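Local coordinates for cellobiose 2-epimerase (Caldibacillus thermoamylovorans, PDB 5ZHB), which catalyses the epimerisation of cellobiose at C2 of its reducing-end sugar, probably also acting on related beta-1,4-linked disaccharides such as lactose, at residues 318-323 against 327-332. Numbering follows the deposited sequence.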
ATOM      1  N   ASN A 318      -4.996 -12.392  -9.836  1.00 24.32           N
ATOM      2  CA  ASN A 318      -6.405 -12.290  -9.483  1.00 22.92           C
ATOM      3  C   ASN A 318      -7.268 -12.345 -10.745  1.00 23.21           C
ATOM      4  O   ASN A 318      -8.239 -13.101 -10.805  1.00 28.31           O
ATOM      5  CB  ASN A 318      -6.686 -10.984  -8.719  1.00 21.81           C
ATOM      6  CG  ASN A 318      -8.080 -10.906  -8.135  1.00 23.02           C
ATOM      7  OD1 ASN A 318      -8.451 -11.711  -7.279  1.00 23.09           O
ATOM      8  ND2 ASN A 318      -8.859  -9.919  -8.559  1.00 24.99           N
ATOM      9  N   ALA A 319      -6.911 -11.533 -11.736  1.00 21.42           N
ATOM     10  CA  ALA A 319      -7.600 -11.501 -13.007  1.00 23.02           C
ATOM     11  C   ALA A 319      -7.615 -12.879 -13.682  1.00 25.09           C
ATOM     12  O   ALA A 319      -8.612 -13.230 -14.324  1.00 22.50           O
ATOM     13  CB  ALA A 319      -6.963 -10.483 -13.893  1.00 24.29           C
ATOM     14  N   TYR A 320      -6.498 -13.608 -13.570  1.00 26.24           N
ATOM     15  CA  TYR A 320      -6.407 -14.959 -14.103  1.00 28.14           C
ATOM     16  C   TYR A 320      -7.426 -15.849 -13.421  1.00 28.99           C
ATOM     17  O   TYR A 320      -8.081 -16.640 -14.102  1.00 28.33           O
ATOM     18  CB  TYR A 320      -5.011 -15.558 -13.966  1.00 32.19           C
ATOM     19  CG  TYR A 320      -4.917 -17.011 -14.412  1.00 32.14           C
ATOM     20  CD1 TYR A 320      -5.029 -17.355 -15.762  1.00 33.79           C
ATOM     21  CD2 TYR A 320      -4.704 -18.023 -13.491  1.00 34.29           C
ATOM     22  CE1 TYR A 320      -4.957 -18.672 -16.180  1.00 36.15           C
ATOM     23  CE2 TYR A 320      -4.567 -19.340 -13.903  1.00 42.53           C
ATOM     24  CZ  TYR A 320      -4.711 -19.665 -15.245  1.00 44.27           C
ATOM     25  OH  TYR A 320      -4.583 -20.966 -15.641  1.00 45.62           O
ATOM     26  N   GLU A 321      -7.548 -15.719 -12.085  1.00 29.94           N
ATOM     27  CA  GLU A 321      -8.526 -16.471 -11.313  1.00 30.47           C
ATOM     28  C   GLU A 321      -9.950 -16.199 -11.825  1.00 30.62           C
ATOM     29  O   GLU A 321     -10.758 -17.105 -11.933  1.00 29.15           O
ATOM     30  CB  GLU A 321      -8.370 -16.232  -9.804  1.00 33.75           C
ATOM     31  CG  GLU A 321      -7.157 -16.915  -9.177  1.00 36.38           C
ATOM     32  CD  GLU A 321      -6.995 -16.759  -7.668  1.00 41.51           C
ATOM     33  OE1 GLU A 321      -6.717 -15.645  -7.217  1.00 41.22           O
ATOM     34  OE2 GLU A 321      -7.103 -17.738  -6.919  1.00 49.66           O
ATOM     35  N   LYS A 322     -10.271 -14.960 -12.190  1.00 29.22           N
ATOM     36  CA  LYS A 322     -11.626 -14.638 -12.613  1.00 31.34           C
ATOM     37  C   LYS A 322     -11.869 -14.936 -14.094  1.00 30.18           C
ATOM     38  O   LYS A 322     -13.021 -15.080 -14.509  1.00 33.41           O
ATOM     39  CB  LYS A 322     -11.955 -13.158 -12.404  1.00 31.62           C
ATOM     40  CG  LYS A 322     -11.806 -12.656 -10.993  1.00 32.67           C
ATOM     41  CD  LYS A 322     -12.188 -11.181 -10.892  1.00 30.99           C
ATOM     42  CE  LYS A 322     -13.480 -10.864 -10.207  1.00 30.50           C
ATOM     43  NZ  LYS A 322     -13.562 -11.473  -8.866  1.00 28.24           N
ATOM     44  N   THR A 323     -10.829 -14.937 -14.920  1.00 26.07           N
ATOM     45  CA  THR A 323     -11.037 -15.043 -16.356  1.00 26.43           C
ATOM     46  C   THR A 323     -10.507 -16.356 -16.933  1.00 30.80           C
ATOM     47  O   THR A 323     -10.863 -16.670 -18.068  1.00 27.57           O
ATOM     48  CB  THR A 323     -10.378 -13.854 -17.046  1.00 29.73           C
ATOM     49  OG1 THR A 323      -8.975 -14.030 -16.865  1.00 26.65           O
ATOM     50  CG2 THR A 323     -10.907 -12.525 -16.529  1.00 29.08           C
ATOM     51  N   LYS A 327      -3.202 -15.230 -20.779  1.00 29.97           N
ATOM     52  CA  LYS A 327      -2.561 -13.932 -20.960  1.00 30.36           C
ATOM     53  C   LYS A 327      -2.059 -13.355 -19.620  1.00 29.92           C
ATOM     54  O   LYS A 327      -0.964 -12.788 -19.527  1.00 27.98           O
ATOM     55  CB  LYS A 327      -3.608 -12.991 -21.548  1.00 35.27           C
ATOM     56  CG  LYS A 327      -3.082 -11.745 -22.229  1.00 42.05           C
ATOM     57  CD  LYS A 327      -4.161 -10.720 -22.581  1.00 48.73           C
ATOM     58  CE  LYS A 327      -5.099 -11.117 -23.677  1.00 51.79           C
ATOM     59  NZ  LYS A 327      -4.452 -10.916 -24.974  1.00 55.91           N
ATOM     60  N   PHE A 328      -2.859 -13.540 -18.565  1.00 27.84           N
ATOM     61  CA  PHE A 328      -2.546 -12.974 -17.257  1.00 27.76           C
ATOM     62  C   PHE A 328      -1.439 -13.785 -16.586  1.00 27.98           C
ATOM     63  O   PHE A 328      -0.586 -13.210 -15.917  1.00 27.09           O
ATOM     64  CB  PHE A 328      -3.818 -12.934 -16.409  1.00 27.02           C
ATOM     65  CG  PHE A 328      -4.812 -11.863 -16.822  1.00 26.41           C
ATOM     66  CD1 PHE A 328      -4.433 -10.527 -16.944  1.00 24.59           C
ATOM     67  CD2 PHE A 328      -6.123 -12.200 -17.155  1.00 26.66           C
ATOM     68  CE1 PHE A 328      -5.338  -9.556 -17.332  1.00 24.58           C
ATOM     69  CE2 PHE A 328      -7.023 -11.229 -17.578  1.00 25.34           C
ATOM     70  CZ  PHE A 328      -6.624  -9.895 -17.666  1.00 26.21           C
ATOM     71  N   LEU A 329      -1.491 -15.121 -16.729  1.00 26.70           N
ATOM     72  CA  LEU A 329      -0.474 -16.009 -16.199  1.00 31.36           C
ATOM     73  C   LEU A 329       0.846 -15.702 -16.873  1.00 30.11           C
ATOM     74  O   LEU A 329       1.869 -15.531 -16.215  1.00 29.28           O
ATOM     75  CB  LEU A 329      -0.789 -17.490 -16.376  1.00 35.62           C
ATOM     76  CG  LEU A 329      -0.985 -18.309 -15.101  1.00 42.93           C
ATOM     77  CD1 LEU A 329      -1.019 -19.788 -15.495  1.00 43.69           C
ATOM     78  CD2 LEU A 329       0.112 -18.051 -14.082  1.00 48.17           C
ATOM     79  N   LYS A 330       0.822 -15.645 -18.200  1.00 30.31           N
ATOM     80  CA  LYS A 330       2.025 -15.272 -18.915  1.00 34.38           C
ATOM     81  C   LYS A 330       2.556 -13.936 -18.394  1.00 29.25           C
ATOM     82  O   LYS A 330       3.767 -13.737 -18.336  1.00 29.51           O
ATOM     83  CB  LYS A 330       1.836 -15.117 -20.426  1.00 40.64           C
ATOM     84  CG  LYS A 330       3.117 -15.219 -21.241  1.00 50.53           C
ATOM     85  CD  LYS A 330       3.728 -16.623 -21.231  1.00 61.94           C
ATOM     86  CE  LYS A 330       4.817 -16.869 -20.214  1.00 67.14           C
ATOM     87  NZ  LYS A 330       6.161 -16.771 -20.799  1.00 70.25           N
ATOM     88  N   ALA A 331       1.671 -12.989 -18.081  1.00 28.06           N
ATOM     89  CA  ALA A 331       2.140 -11.655 -17.716  1.00 25.98           C
ATOM     90  C   ALA A 331       2.897 -11.736 -16.386  1.00 24.32           C
ATOM     91  O   ALA A 331       3.926 -11.066 -16.234  1.00 25.18           O
ATOM     92  CB  ALA A 331       0.998 -10.648 -17.651  1.00 27.02           C
ATOM     93  N   VAL A 332       2.330 -12.524 -15.459  1.00 26.11           N
ATOM     94  CA  VAL A 332       2.867 -12.731 -14.124  1.00 25.57           C
ATOM     95  C   VAL A 332       4.265 -13.352 -14.257  1.00 28.67           C
ATOM     96  O   VAL A 332       5.227 -12.876 -13.659  1.00 23.39           O
ATOM     97  CB  VAL A 332       1.924 -13.579 -13.260  1.00 24.42           C
ATOM     98  CG1 VAL A 332       2.568 -14.106 -11.977  1.00 24.72           C
ATOM     99  CG2 VAL A 332       0.643 -12.853 -12.882  1.00 26.05           C
TER
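Y320 reaches from one helix across to F328 and L329 of the next. Its CB begins the contact 3.8 Å from the CB of F328. A first torsion of 175° carries the ring away from the backbone N, with one face turned to L329, whose CG lies over the ring centre, 3.8 Å from the centroid, in a CH-pi contact. Farther out, L329 CD1 comes within 3.7 Å of Y320 CZ and remains close to OH, while that hydroxyl is hydrogen-bonded to E326 OE1 at the start of the second helix. Tyrosine suits this partly exposed place because its flat face accepts leucine while its polar tip still finds a partner in E326. Cutting this side chain back to an alanine is likely to uncover L329 on the side the ring now shields and to leave E326 without its hydroxyl partner.

Deeper in, A319 CB lies 3.6 Å from the centroid of the F328 ring, 5° off the normal, a CH-pi contact over the face; so small a side chain lets the ring lie close to the helix. At that ring's edge sits T323 OG1, 3.4 Å from F328 CD2. T323 OG1 donates a hydrogen bond back to A319 O at 2.7 Å, from the face of the carbonyl plane opposite T323 N, and is also hydrogen-bonded to D325 N in the turn. Helices 306-323 and 326-343 thus form a tightly turned antiparallel helical hairpin, as in the (alpha/alpha)6 barrel fold of the GlcNAc 2-epimerase family.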